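PDB 5Z4G: SAHS4 from Ramazzottius varieornatus, which probably acts as a secreted, heat-soluble molecular shield that protects this tardigrade when water is scarce, and also binds zinc ions. Local coordinates for residues K22-K27 and C110-E115; G26-I31 and Y156-A161; T61-W66 and Y74-S79; L117-N122 and V132-T137. One frame throughout, in Å; residues are numbered along the deposited sequence. Where two conformers were deposited one is given.

How the interactions relate
Interactions 2, 3 and 4 are partly buried strand pairs of one antiparallel sheet of the fatty-acid-binding-protein type, held by backbone hydrogen bonds. Interaction 1, a surface contact, joins the turn before strand 26-30 to the end of strand 104-113 through a salt bridge, a bridging water and the edge of Trp24. Interactions 1 and 2 share Gly26 and Lys27, and strand 26-30 lies between strand 150-159 and strand 62-66 of interaction 3. Outward faces carry the charged and metal-binding groups: the C-terminal carboxylate in interaction 2 and a zinc ligand in interaction 3. Inward faces are largely aromatic and aliphatic, and Tyr65 of interaction 3 meets Tyr134 and Leu117 of interaction 4.

Interaction 1 of 4, residues K22-K27 and C110-E115; sequences KPWLGK and CTEDGE
Trp24 turns the edge of its indole to the end of strand 104-113 and the turn that follows it, with CD1 3.1 Å from Glu115 O and CZ2 3.7 Å from Glu112 OE2. Both oxygens lie near the ring plane. The contact sits in the beta barrel of the fatty-acid-binding-protein family, where the type I turn from Lys22 to Leu25 leads into strand 26-30. The Glu112 carboxylate stands almost perpendicular to the indole, at 85°. Its OE2 also takes a salt bridge from Lys22 NZ at 2.7 Å, on the syn side. The lysine chain is extended until its last torsion (chi4 -45°), which bends NZ toward the carboxylate. Lys22 CB lies above one face of the Trp24 ring, toward its rim. An alanine in place of Lys22 lacks both the amine and the chain, and would probably leave Glu112 OE2 without its charged mate. Pro23 packs crosswise on Glu115, CD against CB at 3.7 Å. Deeper in, Trp24 meets the ring of Tyr65 edge-to-face and touches Leu117. A bound water fills the corner between turn and strand: it accepts from Trp24 NE1 at 2.9 Å and donates to both Glu112 OE2 and Gly114 O.

Interaction 2 of 4, residues G26-I31 and Y156-A161; sequences GKWESI and YKKIHA
Trp28 and Tyr156 meet through their CB atoms, 3.7 Å apart, on the same face of two antiparallel strands. The indole also lies against Lys158, with CZ3 3.6 Å from CB of the lysine. Lys158 bends at chi3 (-80°), which brings its CE back to CH2 of the indole. Beside them, Ser30 CB rests near CE2 of the tyrosine. On the other face lie Lys27, Glu29, Lys157 and Ile159. The Lys27 chain is fully extended and passes Ile159 CD1, and its NZ forms a salt bridge of 2.8 Å with OXT of Ala161, the C-terminal carboxylate. This is where the first and last strands of the fatty-acid-binding-protein barrel come together, crossing at 137°. Glu29 and Lys157 exchange two backbone hydrogen bonds, each 2.9 Å from N to O. Ile159 N bonds to Lys27 O from above the carbonyl plane. Lys27 N and Ile159 O do not bond directly; a water accepts from the first and donates to the second, at 2.8 Å from Ile159 O. Further out, Trp28 NE1 bonds to Trp24 O. Tyr156 OH bonds to Gln143 and Arg154, and Ser30 OG to the backbone of Thr61.

Interaction 3 of 4, residues T61-W66 and Y74-S79; sequences TLLKYW and YHVQTS. With ZN (zinc ion), chain C.
Trp66 lays its indole over CB of His75, which stands 3.3 Å from the centroid of the six-membered ring and almost on its normal, a CH-pi contact. The Trp66 chi1 of 75° sets CG between the backbone N and the carbonyl carbon and swings the ring across to strand 74-79. The His75 imidazole is nearly parallel to the five-membered ring, at 13°, but slid aside with little overlap. CE of Lys64 approaches the opposite indole face, and CB of Gln77 meets its edge. A serine in place of Trp66 would probably uncover CB of His75 and open a gap beside Lys64 CE and Gln77 CB. On the other face of this beta hairpin, CG2 of Val76 lies anti to its own backbone N and covers one face of the Tyr65 ring, 3.5 Å from CE1. Leu63 and Thr78 run side by side there. Six backbone hydrogen bonds join Leu62 with Ser79, Lys64 with Gln77 and Trp66 with His75. The bond from His75 N to Trp66 O is 2.8 Å long and nearly straight, at 177°. His75 NE2 binds zinc at 2.1 Å, together with Glu68, Glu71, His73 and two waters. The CH-pi contact and the backbone bonds at His75 probably position its imidazole for the metal, while the other protein ligands come from the hairpin connection.

Interaction 4 of 4, residues L117-N122 and V132-T137; sequences LITKIN and VTYTAT
Leu117 and Tyr134 lie side by side and point the same way, CD2 of the leucine 3.9 Å from CD1 of the ring. They belong to a beta hairpin, strands 116-123 and 128-137, in the barrel of the fatty-acid-binding-protein family. The strands run antiparallel, at 168°. Thr119 and Val132 form one hydrogen-bonded backbone pair, with both N-to-O distances at 2.8 Å. Leu117 and Tyr134 form the other. There the bond from Tyr134 N to Leu117 O is 2.8 Å. The return bond from Leu117 N to Tyr134 O is stretched to 3.2 Å. Between these pairs Ile118 faces Thr133, a non-hydrogen-bonded pair. Here Thr133 CA makes a CA-H...O contact with Leu117 O, and Ile118 CA makes one with Val132 O. On the face of Leu117, Thr119, Val132 and Tyr134, the apolar contacts are Leu117 with Tyr134 and Ile121 with Val132. Ile121 reaches back along this face, its CD1 3.9 Å from CG2 of Val132. Val132 CG2 is anti to its carbonyl carbon (chi1 -171° places CG1 anti to N), which puts this methyl on the side of Ile121. Leu117 also touches Met93, and the Tyr134 ring meets that of Tyr65 edge-to-face. Polar groups complete this face. Tyr134 OH bonds to Gln143. Thr119 OG1 bonds to a tetraethylene glycol, probably from the crystallisation liquor, and sits near the plane of the Tyr134 ring, 3.9 Å from CE1.

Interaction 1 of 4, residues K22-K27 and C110-E115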
# COMPACT_ATOMS: atom_id res chain seq x y z
N LYS A 22 13.91 -4.41 -7.95
CA LYS A 22 12.55 -4.11 -7.48
C LYS A 22 12.45 -4.62 -6.04
O LYS A 22 11.83 -5.67 -5.76
CB LYS A 22 11.51 -4.75 -8.42
CG LYS A 22 11.57 -4.18 -9.83
CD LYS A 22 10.67 -4.90 -10.81
CE LYS A 22 11.04 -4.56 -12.25
NZ LYS A 22 11.28 -3.11 -12.55
N PRO A 23 13.07 -3.88 -5.10
CA PRO A 23 13.25 -4.42 -3.74
C PRO A 23 11.96 -4.49 -2.92
O PRO A 23 11.95 -5.07 -1.84
CB PRO A 23 14.25 -3.44 -3.10
CG PRO A 23 14.05 -2.16 -3.86
CD PRO A 23 13.70 -2.55 -5.26
N TRP A 24 10.89 -3.89 -3.44
CA TRP A 24 9.56 -3.98 -2.84
C TRP A 24 8.89 -5.34 -3.08
O TRP A 24 7.90 -5.67 -2.41
CB TRP A 24 8.65 -2.84 -3.33
CG TRP A 24 8.74 -2.59 -4.78
CD1 TRP A 24 9.61 -1.73 -5.41
CD2 TRP A 24 7.96 -3.21 -5.82
NE1 TRP A 24 9.41 -1.77 -6.77
CE2 TRP A 24 8.40 -2.65 -7.05
CE3 TRP A 24 6.91 -4.15 -5.82
CZ2 TRP A 24 7.85 -3.04 -8.28
CZ3 TRP A 24 6.35 -4.52 -7.05
CH2 TRP A 24 6.82 -3.97 -8.26
N LEU A 25 9.41 -6.12 -4.03
CA LEU A 25 8.94 -7.50 -4.20
C LEU A 25 9.28 -8.34 -2.98
O LEU A 25 10.41 -8.29 -2.48
CB LEU A 25 9.51 -8.14 -5.48
CG LEU A 25 9.07 -7.57 -6.83
CD1 LEU A 25 9.96 -8.11 -7.93
CD2 LEU A 25 7.60 -7.86 -7.15
N GLY A 26 8.30 -9.10 -2.51
CA GLY A 26 8.45 -9.88 -1.28
C GLY A 26 7.24 -9.76 -0.39
O GLY A 26 6.23 -9.16 -0.78
N LYS A 27 7.35 -10.34 0.80
CA LYS A 27 6.28 -10.26 1.80
C LYS A 27 6.75 -9.44 2.99
O LYS A 27 7.91 -9.52 3.38
CB LYS A 27 5.83 -11.65 2.23
CG LYS A 27 4.47 -11.65 2.93
CD LYS A 27 4.07 -13.04 3.34
CE LYS A 27 2.63 -13.05 3.83
NZ LYS A 27 2.16 -14.43 4.12
N CYS A 110 -0.32 2.08 -10.89
CA CYS A 110 1.02 1.83 -10.35
C CYS A 110 2.07 2.15 -11.38
O CYS A 110 1.93 1.80 -12.55
CB CYS A 110 1.17 0.38 -9.94
SG CYS A 110 0.13 -0.07 -8.55
N THR A 111 3.13 2.83 -10.94
CA THR A 111 4.29 3.11 -11.79
C THR A 111 5.55 2.90 -10.98
O THR A 111 5.50 2.66 -9.76
CB THR A 111 4.27 4.56 -12.34
OG1 THR A 111 4.13 5.48 -11.25
CG2 THR A 111 3.13 4.77 -13.36
N GLU A 112 6.70 3.00 -11.66
CA GLU A 112 8.00 2.86 -11.02
C GLU A 112 8.85 4.09 -11.24
O GLU A 112 8.82 4.70 -12.31
CB GLU A 112 8.73 1.64 -11.57
CG GLU A 112 8.01 0.33 -11.29
CD GLU A 112 8.70 -0.84 -11.93
OE1 GLU A 112 8.45 -1.09 -13.13
OE2 GLU A 112 9.48 -1.53 -11.24
N ASP A 113 9.60 4.47 -10.20
CA ASP A 113 10.64 5.47 -10.34
C ASP A 113 11.90 4.83 -9.79
O ASP A 113 12.11 4.76 -8.58
CB ASP A 113 10.28 6.75 -9.57
CG ASP A 113 11.33 7.85 -9.74
OD1 ASP A 113 12.31 7.66 -10.48
OD2 ASP A 113 11.16 8.92 -9.12
N GLY A 114 12.71 4.31 -10.70
CA GLY A 114 13.83 3.46 -10.33
C GLY A 114 13.35 2.28 -9.50
O GLY A 114 12.48 1.52 -9.93
N GLU A 115 13.89 2.17 -8.29
CA GLU A 115 13.55 1.08 -7.38
C GLU A 115 12.27 1.28 -6.55
O GLU A 115 11.87 0.39 -5.80
CB GLU A 115 14.73 0.79 -6.45
CG GLU A 115 15.92 0.23 -7.20
CD GLU A 115 17.00 -0.33 -6.31
OE1 GLU A 115 16.96 -0.13 -5.07
OE2 GLU A 115 17.91 -0.96 -6.86
O HOH W 1 13.38 -1.51 -11.40
O HOH W 2 10.71 -0.53 -9.00

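Interaction 2 of 4, residues G26-I31 and Y156-A161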
# COMPACT_ATOMS: atom_id res chain seq x y z
N GLY A 26 8.30 -9.10 -2.51
CA GLY A 26 8.45 -9.88 -1.28
C GLY A 26 7.24 -9.76 -0.39
O GLY A 26 6.23 -9.16 -0.78
N LYS A 27 7.35 -10.34 0.80
CA LYS A 27 6.28 -10.26 1.80
C LYS A 27 6.75 -9.44 2.99
O LYS A 27 7.91 -9.52 3.38
CB LYS A 27 5.83 -11.65 2.23
CG LYS A 27 4.47 -11.65 2.93
CD LYS A 27 4.07 -13.04 3.34
CE LYS A 27 2.63 -13.05 3.83
NZ LYS A 27 2.16 -14.43 4.12
N TRP A 28 5.84 -8.64 3.55
CA TRP A 28 6.18 -7.59 4.49
C TRP A 28 5.19 -7.58 5.65
O TRP A 28 3.99 -7.75 5.44
CB TRP A 28 6.11 -6.23 3.78
CG TRP A 28 7.03 -6.16 2.59
CD1 TRP A 28 6.70 -6.36 1.26
CD2 TRP A 28 8.43 -5.88 2.61
NE1 TRP A 28 7.82 -6.21 0.47
CE2 TRP A 28 8.89 -5.90 1.27
CE3 TRP A 28 9.34 -5.56 3.64
CZ2 TRP A 28 10.24 -5.64 0.93
CZ3 TRP A 28 10.69 -5.31 3.31
CH2 TRP A 28 11.12 -5.35 1.96
N GLU A 29 5.70 -7.38 6.86
CA GLU A 29 4.86 -7.27 8.06
C GLU A 29 5.03 -5.89 8.67
O GLU A 29 6.16 -5.45 8.91
CB GLU A 29 5.23 -8.36 9.08
CG GLU A 29 4.47 -8.25 10.39
CD GLU A 29 5.06 -9.14 11.47
OE1 GLU A 29 5.04 -8.74 12.65
OE2 GLU A 29 5.54 -10.24 11.14
N SER A 30 3.92 -5.21 8.94
CA SER A 30 3.97 -3.89 9.55
C SER A 30 4.65 -3.97 10.92
O SER A 30 4.42 -4.92 11.69
CB SER A 30 2.57 -3.28 9.67
OG SER A 30 1.72 -4.07 10.47
N ILE A 31 5.52 -3.00 11.20
CA ILE A 31 6.17 -2.95 12.51
C ILE A 31 5.16 -2.55 13.58
O ILE A 31 4.12 -1.99 13.27
CB ILE A 31 7.41 -2.04 12.52
CG1 ILE A 31 7.02 -0.56 12.41
CG2 ILE A 31 8.38 -2.46 11.42
CD1 ILE A 31 8.09 0.40 12.91
N TYR A 156 7.74 -1.53 7.45
CA TYR A 156 7.51 -2.97 7.40
C TYR A 156 8.84 -3.70 7.42
O TYR A 156 9.85 -3.15 6.95
CB TYR A 156 6.78 -3.37 6.11
CG TYR A 156 5.40 -2.80 5.91
CD1 TYR A 156 5.22 -1.45 5.54
CD2 TYR A 156 4.27 -3.60 6.05
CE1 TYR A 156 3.95 -0.93 5.38
CE2 TYR A 156 2.99 -3.08 5.89
CZ TYR A 156 2.84 -1.74 5.53
OH TYR A 156 1.60 -1.17 5.33
N LYS A 157 8.83 -4.93 7.94
CA LYS A 157 9.97 -5.83 7.91
C LYS A 157 9.68 -6.97 6.96
O LYS A 157 8.55 -7.48 6.93
CB LYS A 157 10.24 -6.41 9.32
CG LYS A 157 10.80 -5.43 10.34
CD LYS A 157 12.19 -4.89 10.00
CE LYS A 157 13.31 -5.89 10.22
NZ LYS A 157 14.64 -5.24 10.03
N LYS A 158 10.69 -7.38 6.20
CA LYS A 158 10.53 -8.51 5.27
C LYS A 158 10.35 -9.80 6.05
O LYS A 158 11.02 -10.04 7.06
CB LYS A 158 11.72 -8.64 4.33
CG LYS A 158 11.49 -9.60 3.18
CD LYS A 158 12.70 -9.69 2.27
CE LYS A 158 12.76 -8.52 1.31
NZ LYS A 158 13.83 -8.75 0.30
N ILE A 159 9.40 -10.61 5.59
CA ILE A 159 9.11 -11.91 6.21
C ILE A 159 9.07 -13.01 5.15
O ILE A 159 8.80 -12.73 3.99
CB ILE A 159 7.80 -11.89 7.03
CG1 ILE A 159 6.60 -11.44 6.17
CG2 ILE A 159 7.97 -11.02 8.28
CD1 ILE A 159 5.23 -11.67 6.77
N HIS A 160 9.35 -14.25 5.55
CA HIS A 160 9.33 -15.37 4.59
C HIS A 160 7.91 -15.77 4.19
O HIS A 160 7.66 -16.15 3.04
CB HIS A 160 10.09 -16.57 5.13
CG HIS A 160 11.56 -16.33 5.27
ND1 HIS A 160 12.21 -16.41 6.48
CD2 HIS A 160 12.50 -16.00 4.35
CE1 HIS A 160 13.49 -16.14 6.30
NE2 HIS A 160 13.69 -15.89 5.02
N ALA A 161 6.99 -15.69 5.15
CA ALA A 161 5.61 -16.13 5.01
C ALA A 161 4.83 -15.61 6.21
O ALA A 161 5.45 -15.20 7.20
CB ALA A 161 5.53 -17.66 4.97
OXT ALA A 161 3.59 -15.61 6.20
O HOH W 3 9.51 -12.17 1.34

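Interaction 3 of 4, residues T61-W66 and Y74-S79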
# COMPACT_ATOMS: atom_id res chain seq x y z
N THR A 61 -0.57 -5.70 9.60
CA THR A 61 -0.81 -5.75 8.18
C THR A 61 0.28 -6.59 7.55
O THR A 61 1.47 -6.37 7.82
CB THR A 61 -0.76 -4.33 7.55
OG1 THR A 61 -1.72 -3.48 8.17
CG2 THR A 61 -1.01 -4.36 6.04
N LEU A 62 -0.13 -7.53 6.71
CA LEU A 62 0.79 -8.26 5.85
C LEU A 62 0.61 -7.79 4.42
O LEU A 62 -0.51 -7.69 3.93
CB LEU A 62 0.58 -9.78 5.96
CG LEU A 62 0.66 -10.38 7.37
CD1 LEU A 62 0.48 -11.89 7.30
CD2 LEU A 62 1.97 -10.02 8.07
N LEU A 63 1.72 -7.50 3.76
CA LEU A 63 1.68 -7.04 2.39
C LEU A 63 2.58 -7.93 1.55
O LEU A 63 3.72 -8.21 1.93
CB LEU A 63 2.17 -5.59 2.38
CG LEU A 63 2.43 -4.84 1.11
CD1 LEU A 63 1.16 -4.76 0.28
CD2 LEU A 63 2.88 -3.45 1.54
N LYS A 64 2.09 -8.40 0.41
CA LYS A 64 2.90 -9.24 -0.47
C LYS A 64 2.81 -8.75 -1.91
O LYS A 64 1.72 -8.57 -2.42
CB LYS A 64 2.48 -10.72 -0.37
CG LYS A 64 3.43 -11.68 -1.10
CD LYS A 64 3.25 -13.11 -0.65
CE LYS A 64 2.25 -13.86 -1.51
NZ LYS A 64 2.58 -15.31 -1.56
N TYR A 65 3.97 -8.55 -2.53
CA TYR A 65 4.07 -8.21 -3.96
C TYR A 65 4.89 -9.29 -4.63
O TYR A 65 5.95 -9.67 -4.11
CB TYR A 65 4.79 -6.86 -4.16
CG TYR A 65 3.96 -5.66 -3.81
CD1 TYR A 65 3.02 -5.16 -4.71
CD2 TYR A 65 4.16 -4.97 -2.61
CE1 TYR A 65 2.27 -4.03 -4.42
CE2 TYR A 65 3.40 -3.84 -2.30
CZ TYR A 65 2.46 -3.38 -3.20
OH TYR A 65 1.70 -2.29 -2.89
N TRP A 66 4.43 -9.79 -5.78
CA TRP A 66 5.19 -10.80 -6.52
C TRP A 66 4.94 -10.73 -8.01
O TRP A 66 3.95 -10.13 -8.47
CB TRP A 66 4.97 -12.22 -5.95
CG TRP A 66 3.66 -12.89 -6.26
CD1 TRP A 66 3.44 -13.87 -7.20
CD2 TRP A 66 2.42 -12.73 -5.55
NE1 TRP A 66 2.13 -14.29 -7.15
CE2 TRP A 66 1.48 -13.62 -6.15
CE3 TRP A 66 2.00 -11.90 -4.50
CZ2 TRP A 66 0.15 -13.70 -5.72
CZ3 TRP A 66 0.67 -11.99 -4.07
CH2 TRP A 66 -0.24 -12.89 -4.67
N TYR A 74 1.87 -7.86 -12.27
CA TYR A 74 2.28 -8.09 -10.89
C TYR A 74 1.08 -8.49 -10.06
O TYR A 74 -0.05 -8.16 -10.41
CB TYR A 74 2.89 -6.81 -10.29
CG TYR A 74 4.21 -6.45 -10.91
CD1 TYR A 74 4.28 -5.70 -12.09
CD2 TYR A 74 5.41 -6.90 -10.34
CE1 TYR A 74 5.51 -5.41 -12.68
CE2 TYR A 74 6.63 -6.60 -10.91
CZ TYR A 74 6.68 -5.86 -12.08
OH TYR A 74 7.89 -5.56 -12.66
N HIS A 75 1.34 -9.18 -8.95
CA HIS A 75 0.31 -9.50 -7.98
C HIS A 75 0.57 -8.80 -6.66
O HIS A 75 1.73 -8.60 -6.26
CB HIS A 75 0.27 -10.99 -7.73
CG HIS A 75 -0.39 -11.78 -8.81
ND1 HIS A 75 -1.73 -12.11 -8.77
CD2 HIS A 75 0.09 -12.30 -9.96
CE1 HIS A 75 -2.04 -12.79 -9.86
NE2 HIS A 75 -0.96 -12.92 -10.60
N VAL A 76 -0.52 -8.46 -5.98
CA VAL A 76 -0.46 -7.89 -4.63
C VAL A 76 -1.52 -8.57 -3.78
O VAL A 76 -2.63 -8.85 -4.25
CB VAL A 76 -0.61 -6.34 -4.62
CG1 VAL A 76 -1.90 -5.89 -5.31
CG2 VAL A 76 -0.51 -5.77 -3.20
N GLN A 77 -1.17 -8.81 -2.52
CA GLN A 77 -2.08 -9.35 -1.55
C GLN A 77 -1.82 -8.65 -0.24
O GLN A 77 -0.67 -8.52 0.19
CB GLN A 77 -1.88 -10.86 -1.41
CG GLN A 77 -2.80 -11.54 -0.42
CD GLN A 77 -2.39 -12.97 -0.17
OE1 GLN A 77 -1.38 -13.23 0.49
NE2 GLN A 77 -3.17 -13.90 -0.70
N THR A 78 -2.89 -8.14 0.38
CA THR A 78 -2.81 -7.60 1.73
C THR A 78 -3.78 -8.37 2.61
O THR A 78 -4.86 -8.77 2.18
CB THR A 78 -3.13 -6.09 1.83
OG1 THR A 78 -4.46 -5.84 1.37
CG2 THR A 78 -2.16 -5.27 1.03
N SER A 79 -3.36 -8.59 3.84
CA SER A 79 -4.22 -9.21 4.84
C SER A 79 -4.00 -8.57 6.19
O SER A 79 -2.92 -8.02 6.46
CB SER A 79 -4.01 -10.72 4.90
OG SER A 79 -2.68 -11.05 5.21
ZN ZN C . -0.93 -13.86 -12.44
O HOH W 4 -3.01 -13.83 -12.79
O HOH W 5 -1.35 -15.88 -11.39

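Interaction 4 of 4, residues L117-N122 and V132-T137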
# COMPACT_ATOMS: atom_id res chain seq x y z
N LEU A 117 8.25 1.84 -6.00
CA LEU A 117 6.91 1.60 -6.52
C LEU A 117 6.03 2.78 -6.10
O LEU A 117 6.04 3.17 -4.92
CB LEU A 117 6.34 0.29 -5.96
CG LEU A 117 4.90 -0.05 -6.35
CD1 LEU A 117 4.76 -0.32 -7.84
CD2 LEU A 117 4.40 -1.24 -5.55
N ILE A 118 5.27 3.34 -7.04
CA ILE A 118 4.38 4.46 -6.77
C ILE A 118 2.96 4.04 -7.12
O ILE A 118 2.72 3.52 -8.21
CB ILE A 118 4.77 5.70 -7.61
CG1 ILE A 118 6.22 6.15 -7.34
CG2 ILE A 118 3.79 6.86 -7.37
CD1 ILE A 118 6.76 7.12 -8.35
N THR A 119 2.01 4.28 -6.21
CA THR A 119 0.62 3.98 -6.46
C THR A 119 -0.15 5.28 -6.31
O THR A 119 -0.14 5.90 -5.25
CB THR A 119 0.07 2.90 -5.50
OG1 THR A 119 0.90 1.74 -5.60
CG2 THR A 119 -1.38 2.53 -5.85
N LYS A 120 -0.80 5.70 -7.40
CA LYS A 120 -1.63 6.90 -7.39
C LYS A 120 -3.07 6.46 -7.32
O LYS A 120 -3.52 5.65 -8.14
CB LYS A 120 -1.34 7.77 -8.62
CG LYS A 120 0.08 8.34 -8.63
CD LYS A 120 0.33 9.32 -9.77
CE LYS A 120 1.81 9.66 -9.84
NZ LYS A 120 2.06 10.84 -10.73
N ILE A 121 -3.78 6.98 -6.33
CA ILE A 121 -5.14 6.55 -6.00
C ILE A 121 -6.11 7.73 -6.10
O ILE A 121 -5.80 8.83 -5.64
CB ILE A 121 -5.18 5.96 -4.57
CG1 ILE A 121 -4.30 4.71 -4.49
CG2 ILE A 121 -6.61 5.65 -4.14
CD1 ILE A 121 -3.95 4.27 -3.08
N ASN A 122 -7.27 7.48 -6.69
CA ASN A 122 -8.37 8.44 -6.69
C ASN A 122 -9.65 7.77 -6.18
O ASN A 122 -9.98 6.66 -6.61
CB ASN A 122 -8.58 9.04 -8.09
CG ASN A 122 -9.49 10.27 -8.09
OD1 ASN A 122 -9.58 11.01 -7.10
ND2 ASN A 122 -10.16 10.50 -9.21
N VAL A 132 0.91 6.89 -2.80
CA VAL A 132 1.61 5.97 -1.91
C VAL A 132 2.93 5.60 -2.59
O VAL A 132 2.94 5.29 -3.78
CB VAL A 132 0.76 4.70 -1.61
CG1 VAL A 132 1.41 3.86 -0.50
CG2 VAL A 132 -0.67 5.06 -1.22
N THR A 133 4.04 5.66 -1.85
CA THR A 133 5.32 5.20 -2.39
C THR A 133 5.86 4.06 -1.52
O THR A 133 5.68 4.07 -0.29
CB THR A 133 6.38 6.31 -2.47
OG1 THR A 133 6.72 6.75 -1.16
CG2 THR A 133 5.90 7.51 -3.29
N TYR A 134 6.53 3.10 -2.16
CA TYR A 134 7.12 1.96 -1.48
C TYR A 134 8.61 2.00 -1.78
O TYR A 134 9.02 1.85 -2.93
CB TYR A 134 6.49 0.64 -1.98
CG TYR A 134 5.02 0.56 -1.67
CD1 TYR A 134 4.06 1.15 -2.52
CD2 TYR A 134 4.56 -0.07 -0.50
CE1 TYR A 134 2.71 1.10 -2.22
CE2 TYR A 134 3.21 -0.13 -0.20
CZ TYR A 134 2.29 0.46 -1.05
OH TYR A 134 0.96 0.40 -0.73
N THR A 135 9.40 2.23 -0.73
CA THR A 135 10.85 2.34 -0.82
C THR A 135 11.45 1.29 0.08
O THR A 135 11.24 1.32 1.29
CB THR A 135 11.33 3.74 -0.39
OG1 THR A 135 10.57 4.72 -1.09
CG2 THR A 135 12.82 3.93 -0.70
N ALA A 136 12.19 0.36 -0.52
CA ALA A 136 12.75 -0.77 0.22
C ALA A 136 14.23 -0.91 -0.04
O ALA A 136 14.69 -0.65 -1.14
CB ALA A 136 12.02 -2.07 -0.13
N THR A 137 14.98 -1.29 1.00
CA THR A 137 16.36 -1.75 0.85
C THR A 137 16.49 -2.93 1.79
O THR A 137 16.21 -2.80 2.99
CB THR A 137 17.41 -0.67 1.22
OG1 THR A 137 17.26 0.46 0.36
CG2 THR A 137 18.81 -1.24 1.05